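Alcohol dehydrogenase (Escherichia coli, PDB 5VM2) is an oxidoreductase of unknown specificity involved in membrane biogenesis, which probably uses NAD(H) or NADP(H) to interconvert alcohols and carbonyl compounds, as its zinc-containing family does. Local coordinates at residues A[96-101]-A[107-112]; A[63-68]-A[89-94]; A[182-187]-A[240-245]; A[135-140]-A[295-300]; A[113-116]-A[121-124]. All coordinates share one frame; numbering follows the deposited sequence.

Contact 1. Residues A[96-101]-A[107-112]. With ZN (zinc ion), chain D.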
# COMPACT_ATOMS: atom_id res chain seq x y z
N GLY A 96 10.39 2.59 18.58
CA GLY A 96 9.77 3.37 19.63
C GLY A 96 10.70 4.26 20.44
O GLY A 96 10.21 5.03 21.28
N HIS A 97 12.01 4.21 20.22
CA HIS A 97 12.94 4.99 21.03
C HIS A 97 13.98 5.77 20.25
O HIS A 97 14.73 6.55 20.86
CB HIS A 97 13.67 4.07 22.03
CG HIS A 97 14.48 2.99 21.39
ND1 HIS A 97 15.70 3.22 20.79
CD2 HIS A 97 14.24 1.66 21.25
CE1 HIS A 97 16.18 2.09 20.31
NE2 HIS A 97 15.31 1.13 20.58
N CYS A 98 14.07 5.61 18.93
CA CYS A 98 15.06 6.35 18.17
C CYS A 98 14.57 7.78 17.91
O CYS A 98 13.43 8.14 18.20
CB CYS A 98 15.38 5.64 16.85
SG CYS A 98 14.10 5.77 15.58
N ARG A 99 15.47 8.60 17.35
CA ARG A 99 15.13 10.00 17.08
C ARG A 99 13.93 10.12 16.15
O ARG A 99 13.12 11.04 16.31
CB ARG A 99 16.34 10.74 16.49
CG ARG A 99 16.43 10.71 14.98
CD ARG A 99 17.80 11.12 14.45
NE ARG A 99 17.99 12.57 14.35
CZ ARG A 99 17.30 13.38 13.55
NH1 ARG A 99 16.35 12.91 12.76
NH2 ARG A 99 17.57 14.68 13.53
N TYR A 100 13.77 9.20 15.20
CA TYR A 100 12.66 9.33 14.25
C TYR A 100 11.34 8.91 14.88
O TYR A 100 10.31 9.55 14.62
CB TYR A 100 12.94 8.51 12.99
CG TYR A 100 14.30 8.80 12.42
CD1 TYR A 100 14.54 9.97 11.70
CD2 TYR A 100 15.35 7.92 12.61
CE1 TYR A 100 15.80 10.24 11.18
CE2 TYR A 100 16.60 8.18 12.10
CZ TYR A 100 16.82 9.34 11.39
OH TYR A 100 18.08 9.58 10.89
N CYS A 101 11.34 7.85 15.68
CA CYS A 101 10.13 7.46 16.40
C CYS A 101 9.70 8.56 17.35
O CYS A 101 8.53 8.93 17.40
CB CYS A 101 10.36 6.16 17.16
SG CYS A 101 10.48 4.71 16.11
N ASN A 107 7.73 5.78 10.79
CA ASN A 107 7.75 5.01 9.54
C ASN A 107 9.15 4.91 8.96
O ASN A 107 9.46 3.93 8.27
CB ASN A 107 6.80 5.62 8.52
CG ASN A 107 7.08 7.09 8.24
OD1 ASN A 107 7.29 7.88 9.16
ND2 ASN A 107 7.05 7.46 6.96
N ILE A 108 10.01 5.89 9.22
CA ILE A 108 11.38 5.84 8.72
C ILE A 108 12.35 5.33 9.79
O ILE A 108 13.56 5.50 9.65
CB ILE A 108 11.83 7.21 8.16
CG1 ILE A 108 12.02 8.23 9.28
CG2 ILE A 108 10.83 7.72 7.13
CD1 ILE A 108 12.39 9.62 8.76
N CYS A 109 11.83 4.71 10.85
CA CYS A 109 12.67 4.13 11.89
C CYS A 109 13.66 3.14 11.28
O CYS A 109 13.25 2.26 10.52
CB CYS A 109 11.80 3.42 12.93
SG CYS A 109 12.70 2.42 14.16
N PRO A 110 14.95 3.26 11.58
CA PRO A 110 15.94 2.34 11.00
C PRO A 110 15.82 0.91 11.50
O PRO A 110 16.40 0.01 10.88
CB PRO A 110 17.28 2.96 11.40
CG PRO A 110 16.98 3.70 12.66
CD PRO A 110 15.58 4.23 12.51
N ASP A 111 15.09 0.67 12.59
CA ASP A 111 14.90 -0.67 13.13
C ASP A 111 13.43 -1.08 13.09
O ASP A 111 12.97 -1.79 13.98
CB ASP A 111 15.44 -0.76 14.55
CG ASP A 111 16.95 -0.65 14.61
OD1 ASP A 111 17.64 -1.38 13.87
OD2 ASP A 111 17.45 0.17 15.41
N VAL A 112 12.69 -0.64 12.08
CA VAL A 112 11.30 -1.07 11.94
C VAL A 112 11.27 -2.56 11.61
O VAL A 112 12.11 -3.06 10.84
CB VAL A 112 10.55 -0.24 10.88
CG1 VAL A 112 11.15 -0.46 9.49
CG2 VAL A 112 9.07 -0.59 10.89
ZN ZN D . 12.75 3.89 15.92
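A four-cysteine zinc site joins Cys98 and Cys101 to Cys109, and Cys95 supplies the fourth sulfur. The zinc ion lies 2.3 Å from Cys98 SG, 2.4 Å from Cys101 SG and 2.3 Å from Cys109 SG, so three thiolates of these segments converge on it. Cys109 reaches the metal with SG anti to its backbone N (chi1 171°), while its CB lies against Cys101 SG.

Backbone N-H groups steady the sulfurs. Cys98 caps the short helix that follows: its SG accepts from Cys101 N at 3.5 Å along a nearly straight path of 167°. Gly96 N donates to Cys101 SG at 3.3 Å with more bend, 151°. Asp111 N gives Cys109 SG a weak bond from within the type I turn that runs from Cys109 to Val112. Such bonds would be expected to spread part of the negative charge of the thiolates.

Beside the metal, the Tyr100 ring bridges the residues flanking Cys109. Its CD1 meets Ile108 CD1 at 3.7 Å and its CD2 meets Pro110 CD at 3.7 Å, each neighbour crossing the tyrosine at about a right angle. Pro110 CD also stands 3.7 Å from Cys98 SG, which ties this apolar margin to the metal cluster. Three cysteines at every third position, followed by a more distant fourth, form the structural zinc lobe characteristic of zinc-containing alcohol dehydrogenases.

Contact 2. Residues A[63-68]-A[89-94]. With MG (magnesium ion), chain C.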
# COMPACT_ATOMS: atom_id res chain seq x y z
N LEU A 63 5.79 -14.38 2.82
CA LEU A 63 5.37 -13.27 1.97
C LEU A 63 4.01 -12.78 2.43
O LEU A 63 3.21 -13.53 3.00
CB LEU A 63 5.32 -13.66 0.49
CG LEU A 63 6.66 -13.82 -0.23
CD1 LEU A 63 6.44 -14.20 -1.68
CD2 LEU A 63 7.48 -12.53 -0.13
N GLY A 64 3.75 -11.50 2.16
CA GLY A 64 2.49 -10.88 2.53
C GLY A 64 2.62 -9.92 3.69
O GLY A 64 3.26 -10.23 4.70
N HIS A 65 2.02 -8.74 3.55
CA HIS A 65 2.03 -7.76 4.63
C HIS A 65 0.69 -7.06 4.85
O HIS A 65 0.46 -6.56 5.95
CB HIS A 65 3.11 -6.70 4.40
CG HIS A 65 2.88 -5.83 3.20
ND1 HIS A 65 3.34 -6.16 1.94
CD2 HIS A 65 2.26 -4.63 3.07
CE1 HIS A 65 3.00 -5.20 1.09
NE2 HIS A 65 2.35 -4.27 1.75
N GLU A 66 -0.20 -7.02 3.86
CA GLU A 66 -1.54 -6.48 4.04
C GLU A 66 -2.46 -7.62 4.46
O GLU A 66 -2.64 -8.58 3.71
CB GLU A 66 -2.05 -5.84 2.74
CG GLU A 66 -0.94 -5.35 1.82
CD GLU A 66 -1.46 -4.83 0.48
OE1 GLU A 66 -0.89 -3.85 -0.05
OE2 GLU A 66 -2.44 -5.39 -0.05
N CYS A 67 -3.04 -7.53 5.66
CA CYS A 67 -3.89 -8.62 6.11
C CYS A 67 -4.83 -8.14 7.22
O CYS A 67 -4.67 -7.06 7.78
CB CYS A 67 -3.07 -9.82 6.58
SG CYS A 67 -2.05 -9.50 8.03
N ALA A 68 -5.81 -8.99 7.52
CA ALA A 68 -6.80 -8.75 8.56
C ALA A 68 -7.40 -10.09 8.95
O ALA A 68 -7.25 -11.09 8.24
CB ALA A 68 -7.89 -7.79 8.09
N ILE A 89 -4.00 -5.28 10.91
CA ILE A 89 -2.71 -5.01 11.52
C ILE A 89 -1.96 -3.99 10.67
O ILE A 89 -2.03 -4.02 9.43
CB ILE A 89 -1.87 -6.29 11.72
CG1 ILE A 89 -1.50 -6.91 10.38
CG2 ILE A 89 -2.61 -7.30 12.60
CD1 ILE A 89 -0.24 -7.74 10.45
N GLU A 90 -1.30 -3.06 11.34
CA GLU A 90 -0.32 -2.20 10.68
C GLU A 90 1.01 -2.95 10.67
O GLU A 90 1.56 -3.22 11.74
CB GLU A 90 -0.18 -0.88 11.42
CG GLU A 90 0.73 0.12 10.73
CD GLU A 90 0.72 1.50 11.39
OE1 GLU A 90 -0.22 1.80 12.16
OE2 GLU A 90 1.66 2.28 11.13
N PRO A 91 1.53 -3.33 9.50
CA PRO A 91 2.60 -4.33 9.46
C PRO A 91 3.99 -3.81 9.78
O PRO A 91 4.94 -4.60 9.80
CB PRO A 91 2.54 -4.84 8.01
CG PRO A 91 2.00 -3.69 7.24
CD PRO A 91 1.04 -2.98 8.16
N GLY A 92 4.16 -2.51 10.04
CA GLY A 92 5.46 -2.00 10.42
C GLY A 92 5.52 -1.60 11.88
O GLY A 92 4.89 -0.62 12.29
N VAL A 93 6.27 -2.36 12.68
CA VAL A 93 6.38 -2.11 14.12
C VAL A 93 7.71 -1.42 14.37
O VAL A 93 8.77 -2.07 14.27
CB VAL A 93 6.28 -3.42 14.92
CG1 VAL A 93 6.43 -3.14 16.41
CG2 VAL A 93 4.97 -4.14 14.61
N PRO A 94 7.73 -0.14 14.72
CA PRO A 94 8.98 0.60 14.86
C PRO A 94 9.59 0.37 16.24
O PRO A 94 8.99 -0.24 17.12
CB PRO A 94 8.54 2.05 14.69
CG PRO A 94 7.20 2.06 15.36
CD PRO A 94 6.57 0.70 15.10
MG MG C . 0.81 -2.70 0.91
O HOH W 1 -1.70 -5.39 7.04
O HOH W 2 1.29 -1.26 -0.25
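Cys67 SG lies against the outer end of the Ile89 side chain, 3.5 Å from Ile89 CD1 and touching CG1 as well. The isoleucine brings that branch across by placing CG1 between its backbone N and carbonyl carbon (chi1 65°). Farther along the pair of segments, the Pro91 ring packs on the backbone of His65: Pro91 CB is 3.4 Å from His65 O, and Pro91 CG sits at the edge of the imidazole, near its plane.

Between these two patches water 1 bridges the two backbones. It accepts from Cys67 N at 2.9 Å and is hydrogen-bonded to His65 O at 2.7 Å and to Ile89 O at 2.8 Å, linking backbones that share no direct hydrogen bond. Ile89 N, also buried here, has no partner in the model.

His65 NE2 binds the magnesium ion at 2.4 Å and Glu66 OE1 binds it at 2.3 Å, with water 2 and Glu152 as further ligands. Glu66 CG covers one face of the imidazole, offset toward its rim. Adjacent histidine and glutamate ligands are consistent with the catalytic metal position of sorbitol dehydrogenase relatives, where zinc is the usual occupant.

Around the site, Glu152 comes from helix 145-163, which also packs on Glu66 and Pro91. His131 of strand 128-132 touches Ile89, and Tyr297 of helix 297-305 touches Pro91.

Contact 3. Residues A[182-187]-A[240-245]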
# COMPACT_ATOMS: atom_id res chain seq x y z
N LEU A 182 -4.86 4.83 -7.28
CA LEU A 182 -6.28 4.92 -6.94
C LEU A 182 -6.47 5.21 -5.46
O LEU A 182 -7.38 5.96 -5.09
CB LEU A 182 -6.99 3.63 -7.36
CG LEU A 182 -6.93 3.40 -8.87
CD1 LEU A 182 -7.53 2.06 -9.24
CD2 LEU A 182 -7.63 4.53 -9.60
N MET A 183 -5.64 4.62 -4.60
CA MET A 183 -5.67 4.96 -3.18
C MET A 183 -5.35 6.44 -2.97
O MET A 183 -6.00 7.11 -2.16
CB MET A 183 -4.68 4.10 -2.39
CG MET A 183 -5.01 2.62 -2.36
SD MET A 183 -6.71 2.28 -1.88
CE MET A 183 -6.66 0.51 -1.60
N THR A 184 -4.33 6.95 -3.67
CA THR A 184 -3.97 8.36 -3.55
C THR A 184 -5.10 9.26 -4.03
O THR A 184 -5.40 10.28 -3.40
CB THR A 184 -2.68 8.63 -4.32
OG1 THR A 184 -1.65 7.74 -3.88
CG2 THR A 184 -2.22 10.08 -4.11
N LEU A 185 -5.75 8.88 -5.13
CA LEU A 185 -6.90 9.62 -5.64
C LEU A 185 -8.00 9.75 -4.58
O LEU A 185 -8.49 10.85 -4.30
CB LEU A 185 -7.44 8.93 -6.89
CG LEU A 185 -8.88 9.16 -7.36
CD1 LEU A 185 -9.07 10.61 -7.79
CD2 LEU A 185 -9.21 8.17 -8.49
N GLN A 186 -8.39 8.63 -3.97
CA GLN A 186 -9.44 8.68 -2.96
C GLN A 186 -8.98 9.45 -1.73
O GLN A 186 -9.78 10.15 -1.10
CB GLN A 186 -9.87 7.26 -2.61
CG GLN A 186 -10.44 6.51 -3.81
CD GLN A 186 -11.29 5.34 -3.40
OE1 GLN A 186 -12.43 5.50 -3.00
NE2 GLN A 186 -10.73 4.13 -3.51
N ALA A 187 -7.69 9.35 -1.38
CA ALA A 187 -7.19 10.15 -0.27
C ALA A 187 -7.27 11.64 -0.59
O ALA A 187 -7.70 12.44 0.25
CB ALA A 187 -5.76 9.75 0.08
N ILE A 240 0.14 19.96 -6.93
CA ILE A 240 0.77 18.74 -6.44
C ILE A 240 0.74 17.71 -7.55
O ILE A 240 -0.31 17.51 -8.17
CB ILE A 240 0.06 18.18 -5.19
CG1 ILE A 240 -0.03 19.23 -4.07
CG2 ILE A 240 0.76 16.93 -4.71
CD1 ILE A 240 -1.16 18.97 -3.08
N VAL A 241 1.88 17.08 -7.82
CA VAL A 241 1.94 15.94 -8.73
C VAL A 241 2.37 14.74 -7.92
O VAL A 241 3.42 14.76 -7.27
CB VAL A 241 2.91 16.18 -9.89
CG1 VAL A 241 2.88 14.98 -10.84
CG2 VAL A 241 2.56 17.46 -10.64
N PHE A 242 1.54 13.70 -7.93
CA PHE A 242 1.87 12.43 -7.31
C PHE A 242 2.40 11.48 -8.38
O PHE A 242 1.75 11.28 -9.41
CB PHE A 242 0.66 11.81 -6.62
CG PHE A 242 0.16 12.59 -5.45
CD1 PHE A 242 -0.80 13.58 -5.61
CD2 PHE A 242 0.65 12.33 -4.18
CE1 PHE A 242 -1.27 14.30 -4.52
CE2 PHE A 242 0.19 13.05 -3.09
CZ PHE A 242 -0.77 14.04 -3.26
N GLU A 243 3.57 10.90 -8.13
CA GLU A 243 4.10 9.82 -8.95
C GLU A 243 3.88 8.51 -8.20
O GLU A 243 4.42 8.33 -7.10
CB GLU A 243 5.57 10.05 -9.26
CG GLU A 243 6.08 9.26 -10.46
CD GLU A 243 6.25 7.79 -10.16
OE1 GLU A 243 5.95 6.96 -11.04
OE2 GLU A 243 6.69 7.46 -9.03
N THR A 244 3.08 7.62 -8.77
CA THR A 244 2.63 6.42 -8.06
C THR A 244 2.91 5.12 -8.80
O THR A 244 2.77 4.06 -8.18
CB THR A 244 1.13 6.50 -7.76
OG1 THR A 244 0.39 6.32 -8.98
CG2 THR A 244 0.76 7.85 -7.15
N ALA A 245 3.28 5.16 -10.08
CA ALA A 245 3.52 3.94 -10.83
C ALA A 245 4.93 3.39 -10.62
O ALA A 245 5.17 2.21 -10.92
CB ALA A 245 3.28 4.17 -12.32
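Thr184 holds its methyl CG2 anti to the backbone N, with OG1 beside that N (chi1 -55°), and Phe242 swings its ring anti to its own carbonyl carbon (chi1 -66°). These two settings lay the threonine methyl over one face of the phenyl ring. The evidence for a CH-pi contact is direct: Thr184 CG2 stands 3.8 Å from the centroid of the Phe242 ring, 17° off the ring normal. Its closest ring atom is Phe242 CD2 at 3.6 Å, which shows a shift from the centre toward the rim.

The hydroxyl of the same threonine is turned to its own helix, where Thr184 OG1 is hydrogen-bonded to Ile180 O. That arrangement fixes the rotation of the side chain and satisfies a buried polar atom, leaving the methyl for the aromatic face. A lighter contact lies two residues beyond Phe242, where Thr184 OG1 is 4.1 Å from Thr244 CG2 and the two threonines pass in opposite directions. Thr244 OG1 is held by Leu175 O, at the end of the neighbouring strand.

The contact packs helix 179-190, whose N-terminal end carries glycines consistent with a Rossmann-type fold, onto the parallel sheet. Phe242 belongs to strand 238-243, and its ring also touches Ile172 and Ile174 of strand 171-175 and Met265 and Val267 of strand 262-267. On another side of the helix, Met183 and Ala187 pack on helix 145-163.

Contact 4. Residues A[135-140]-A[295-300]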
# COMPACT_ATOMS: atom_id res chain seq x y z
N PHE A 135 -0.15 -2.06 17.28
CA PHE A 135 -0.29 -1.86 15.85
C PHE A 135 -1.34 -2.79 15.26
O PHE A 135 -1.25 -3.23 14.11
CB PHE A 135 1.06 -1.98 15.16
CG PHE A 135 1.96 -0.82 15.48
CD1 PHE A 135 2.73 -0.82 16.64
CD2 PHE A 135 1.97 0.31 14.67
CE1 PHE A 135 3.53 0.26 16.96
CE2 PHE A 135 2.76 1.40 14.99
CZ PHE A 135 3.54 1.38 16.14
N THR A 136 -2.36 -3.06 16.06
CA THR A 136 -3.56 -3.76 15.62
C THR A 136 -4.74 -2.83 15.84
O THR A 136 -4.76 -2.05 16.80
CB THR A 136 -3.73 -5.07 16.41
OG1 THR A 136 -2.60 -5.92 16.17
CG2 THR A 136 -5.01 -5.79 16.03
N TYR A 137 -5.73 -2.96 14.96
CA TYR A 137 -6.85 -2.02 14.95
C TYR A 137 -8.15 -2.77 14.73
O TYR A 137 -8.26 -3.56 13.79
CB TYR A 137 -6.67 -0.95 13.87
CG TYR A 137 -5.37 -0.19 13.98
CD1 TYR A 137 -4.19 -0.71 13.46
CD2 TYR A 137 -5.30 1.04 14.63
CE1 TYR A 137 -2.99 -0.04 13.57
CE2 TYR A 137 -4.11 1.73 14.74
CZ TYR A 137 -2.95 1.18 14.21
OH TYR A 137 -1.76 1.86 14.32
N LYS A 138 -9.13 -2.52 15.59
CA LYS A 138 -10.41 -3.19 15.44
C LYS A 138 -11.16 -2.61 14.24
O LYS A 138 -11.16 -1.40 14.01
CB LYS A 138 -11.24 -3.02 16.71
CG LYS A 138 -12.73 -3.10 16.50
CD LYS A 138 -13.16 -4.56 16.45
CE LYS A 138 -14.58 -4.77 16.93
NZ LYS A 138 -14.85 -6.21 16.91
N LEU A 139 -11.78 -3.48 13.49
CA LEU A 139 -12.57 -3.02 12.35
C LEU A 139 -13.97 -2.62 12.80
O LEU A 139 -14.56 -3.29 13.66
CB LEU A 139 -12.66 -4.12 11.29
CG LEU A 139 -11.33 -4.68 10.81
CD1 LEU A 139 -11.56 -5.90 9.92
CD2 LEU A 139 -10.54 -3.61 10.08
N PRO A 140 -14.52 -1.54 12.26
CA PRO A 140 -15.93 -1.24 12.49
C PRO A 140 -16.80 -2.41 12.05
O PRO A 140 -16.42 -3.22 11.21
CB PRO A 140 -16.18 0.00 11.63
CG PRO A 140 -14.82 0.63 11.47
CD PRO A 140 -13.85 -0.51 11.44
N ASN A 295 0.87 6.91 11.60
CA ASN A 295 -0.33 7.40 12.30
C ASN A 295 -1.51 7.62 11.35
O ASN A 295 -2.34 8.50 11.57
CB ASN A 295 -0.03 8.69 13.07
CG ASN A 295 1.25 8.60 13.88
OD1 ASN A 295 1.44 7.68 14.67
ND2 ASN A 295 2.15 9.56 13.68
N ARG A 296 -1.64 6.77 10.32
CA ARG A 296 -2.70 6.92 9.32
C ARG A 296 -3.80 5.87 9.42
O ARG A 296 -4.83 6.02 8.75
CB ARG A 296 -2.12 6.87 7.90
CG ARG A 296 -0.89 7.72 7.68
CD ARG A 296 -1.14 9.20 7.98
NE ARG A 296 -0.01 10.01 7.52
CZ ARG A 296 0.07 11.33 7.65
NH1 ARG A 296 -0.91 12.01 8.23
NH2 ARG A 296 1.14 11.97 7.19
N TYR A 297 -3.61 4.80 10.19
CA TYR A 297 -4.60 3.73 10.19
C TYR A 297 -5.96 4.19 10.69
O TYR A 297 -6.96 3.92 10.00
CB TYR A 297 -4.07 2.52 10.98
CG TYR A 297 -3.59 1.39 10.08
CD1 TYR A 297 -2.64 1.64 9.09
CD2 TYR A 297 -4.09 0.10 10.20
CE1 TYR A 297 -2.19 0.62 8.25
CE2 TYR A 297 -3.64 -0.92 9.37
CZ TYR A 297 -2.69 -0.65 8.40
OH TYR A 297 -2.25 -1.66 7.57
N PRO A 298 -6.08 4.88 11.82
CA PRO A 298 -7.43 5.27 12.28
C PRO A 298 -8.18 6.13 11.28
O PRO A 298 -9.34 5.84 10.97
CB PRO A 298 -7.15 6.00 13.59
CG PRO A 298 -5.87 5.39 14.09
CD PRO A 298 -5.06 5.20 12.84
N VAL A 299 -7.54 7.18 10.74
CA VAL A 299 -8.24 8.06 9.82
C VAL A 299 -8.58 7.34 8.52
O VAL A 299 -9.59 7.65 7.87
CB VAL A 299 -7.41 9.34 9.55
CG1 VAL A 299 -6.16 9.02 8.74
CG2 VAL A 299 -8.26 10.38 8.84
N THR A 300 -7.77 6.35 8.12
CA THR A 300 -8.07 5.60 6.91
C THR A 300 -9.22 4.64 7.13
O THR A 300 -10.13 4.53 6.30
CB THR A 300 -6.82 4.85 6.44
OG1 THR A 300 -5.74 5.78 6.27
CG2 THR A 300 -7.08 4.13 5.12
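Tyr137 and Tyr297 make the first shell. Tyr137 carries CG anti to its carbonyl carbon, beside the backbone N (chi1 -56°), which turns the ring toward Tyr297. The CB of Tyr297 sits over the centre of the Tyr137 ring, 3.7 Å from the ring centroid and 13° off its normal, a clear CH-pi geometry. From there the Tyr297 ring leans past one side of its partner, so that Tyr297 CD2 comes to 3.4 Å from Tyr137 CD1 and 3.5 Å from Tyr137 CE1. The rings themselves are inclined: their centroids are 5.0 Å apart and their planes meet at 37°. The pairing is therefore oblique, and the methylene carries the contact over the face. On the same side of the Tyr137 ring plane as Tyr297 CB, Pro298 CD approaches Tyr137 CE2 obliquely at 4.1 Å, a looser touch.

Strand 136-138 pairs antiparallel with strand 86-89 in the GroES-like catalytic domain, while helix 297-305 follows the last strand of the parallel Rossmann sheet. The contact thus sets the first turn of that helix against strand 136-138.

In the next shell, the Tyr137 hydroxyl is hydrogen-bonded to Glu90 OE1, which holds the outer end of the ring. Tyr297 is flanked by Asn88 and Pro91 and touches Glu152 of helix 145-163. At the start of the helix Arg296 O accepts twice from Thr300, from N at 3.0 Å and from OG1 at 2.7 Å, the hydroxyl lying above the carbonyl plane. Arg296 NE in turn is hydrogen-bonded to His159 ND1.

Contact 5. Residues A[113-116]-A[121-124]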
# COMPACT_ATOMS: atom_id res chain seq x y z
N ASP A 113 10.34 -3.27 12.22
CA ASP A 113 10.12 -4.68 11.88
C ASP A 113 8.87 -4.72 11.02
O ASP A 113 7.75 -4.63 11.54
CB ASP A 113 9.99 -5.52 13.14
CG ASP A 113 9.60 -6.96 12.86
OD1 ASP A 113 9.31 -7.72 13.80
OD2 ASP A 113 9.57 -7.33 11.66
N PHE A 114 9.10 -4.87 9.72
CA PHE A 114 8.03 -4.87 8.73
C PHE A 114 7.81 -6.30 8.24
O PHE A 114 8.77 -7.03 7.98
CB PHE A 114 8.37 -3.94 7.56
CG PHE A 114 7.18 -3.57 6.72
CD1 PHE A 114 6.83 -4.34 5.62
CD2 PHE A 114 6.40 -2.47 7.05
CE1 PHE A 114 5.74 -4.01 4.85
CE2 PHE A 114 5.30 -2.14 6.28
CZ PHE A 114 4.97 -2.91 5.18
N MET A 115 6.54 -6.68 8.11
CA MET A 115 6.19 -8.04 7.72
C MET A 115 6.85 -8.43 6.41
O MET A 115 6.99 -7.61 5.49
CB MET A 115 4.67 -8.17 7.58
CG MET A 115 3.92 -8.09 8.89
SD MET A 115 2.51 -9.21 8.85
CE MET A 115 3.24 -10.69 9.53
N ALA A 116 7.25 -9.70 6.33
CA ALA A 116 7.76 -10.31 5.10
C ALA A 116 9.04 -9.65 4.60
O ALA A 116 9.30 -9.65 3.40
CB ALA A 116 6.69 -10.30 4.00
N TYR A 121 11.39 -12.08 8.00
CA TYR A 121 10.70 -12.64 6.84
C TYR A 121 9.40 -13.34 7.23
O TYR A 121 9.01 -14.34 6.60
CB TYR A 121 11.60 -13.60 6.06
CG TYR A 121 12.97 -13.04 5.72
CD1 TYR A 121 14.10 -13.42 6.43
CD2 TYR A 121 13.12 -12.13 4.68
CE1 TYR A 121 15.34 -12.91 6.12
CE2 TYR A 121 14.36 -11.61 4.36
CZ TYR A 121 15.47 -12.01 5.08
OH TYR A 121 16.71 -11.50 4.77
N ARG A 122 8.73 -12.85 8.26
CA ARG A 122 7.42 -13.37 8.65
C ARG A 122 6.37 -12.90 7.66
O ARG A 122 6.13 -11.70 7.52
CB ARG A 122 7.05 -12.90 10.05
CG ARG A 122 7.96 -13.35 11.18
CD ARG A 122 7.64 -12.57 12.46
NE ARG A 122 6.21 -12.59 12.80
CZ ARG A 122 5.36 -11.60 12.54
NH1 ARG A 122 5.78 -10.50 11.94
NH2 ARG A 122 4.08 -11.72 12.89
N GLY A 123 5.72 -13.85 6.98
CA GLY A 123 4.71 -13.51 6.00
C GLY A 123 3.30 -13.53 6.59
O GLY A 123 3.00 -14.27 7.52
N ALA A 124 2.44 -12.68 6.02
CA ALA A 124 1.03 -12.69 6.41
C ALA A 124 0.29 -13.90 5.85
O ALA A 124 -0.79 -14.24 6.34
CB ALA A 124 0.35 -11.40 5.95
O HOH W 3 9.18 -10.15 9.14
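Two kinds of polar link join Ala116 and Phe114 to Arg122. Ala116 N donates directly to Arg122 O at 2.6 Å, but the angle at the hydrogen is only 129° and the bond is weak. Water 3 makes the second link: it accepts from Arg122 N at 2.9 Å and gives Phe114 O a weak bond at 3.4 Å. The backbones are thus held together by one bent bond and one water bridge.

These segments enclose the turn that connects strand 113-114, paired with strand 92-93, to strand 128-132 in the GroES-like domain. Ala116 and Tyr121, at its two ends, both adopt positive phi (63° and 57°).

Packing is carried chiefly by Met115. Its chain bends at chi2 and chi3, which carries the terminal methyl over to the guanidinium of Arg122. Met115 CE lies 3.5 Å from Arg122 NH1 and 3.6 Å from Arg122 NH2, in an oblique approach. The thioether sulfur meets the methyl of Ala124, Met115 SD to Ala124 CB at 4.2 Å, and Ala116 CB rests near Gly123 CA at 4.3 Å.

Charge adds a longer-range term. Asp113 OD1 is 4.9 Å from Arg122 NH1, opposite in sign but too far apart for contact, so any attraction is probably modest. The Tyr121 hydroxyl is tied outside the turn, to Ile52 O.

How the contacts relate
Contacts 2 and 3 are buried, contacts 4 and 5 partly so, and contact 1 lies at the surface, its centre about 20 Å from the centre of the chain. Metal chemistry marks contacts 1 and 2: sulfur ligands round zinc at the surface, imidazole and carboxylate round magnesium inside. Contact 3, between helix and sheet of the Rossmann-type domain, relies on a methyl over a ring, and contact 4 on aromatic packing. Contact 5 is mainly backbone and methionine packing. Contacts 2 and 5 share the small sheet of strands 92-93 and 113-114. Contact 2 touches contact 1 through Pro94 on Cys101 and contact 4 through the Glu90 to Tyr137 hydrogen bond. Contact 3 touches no other.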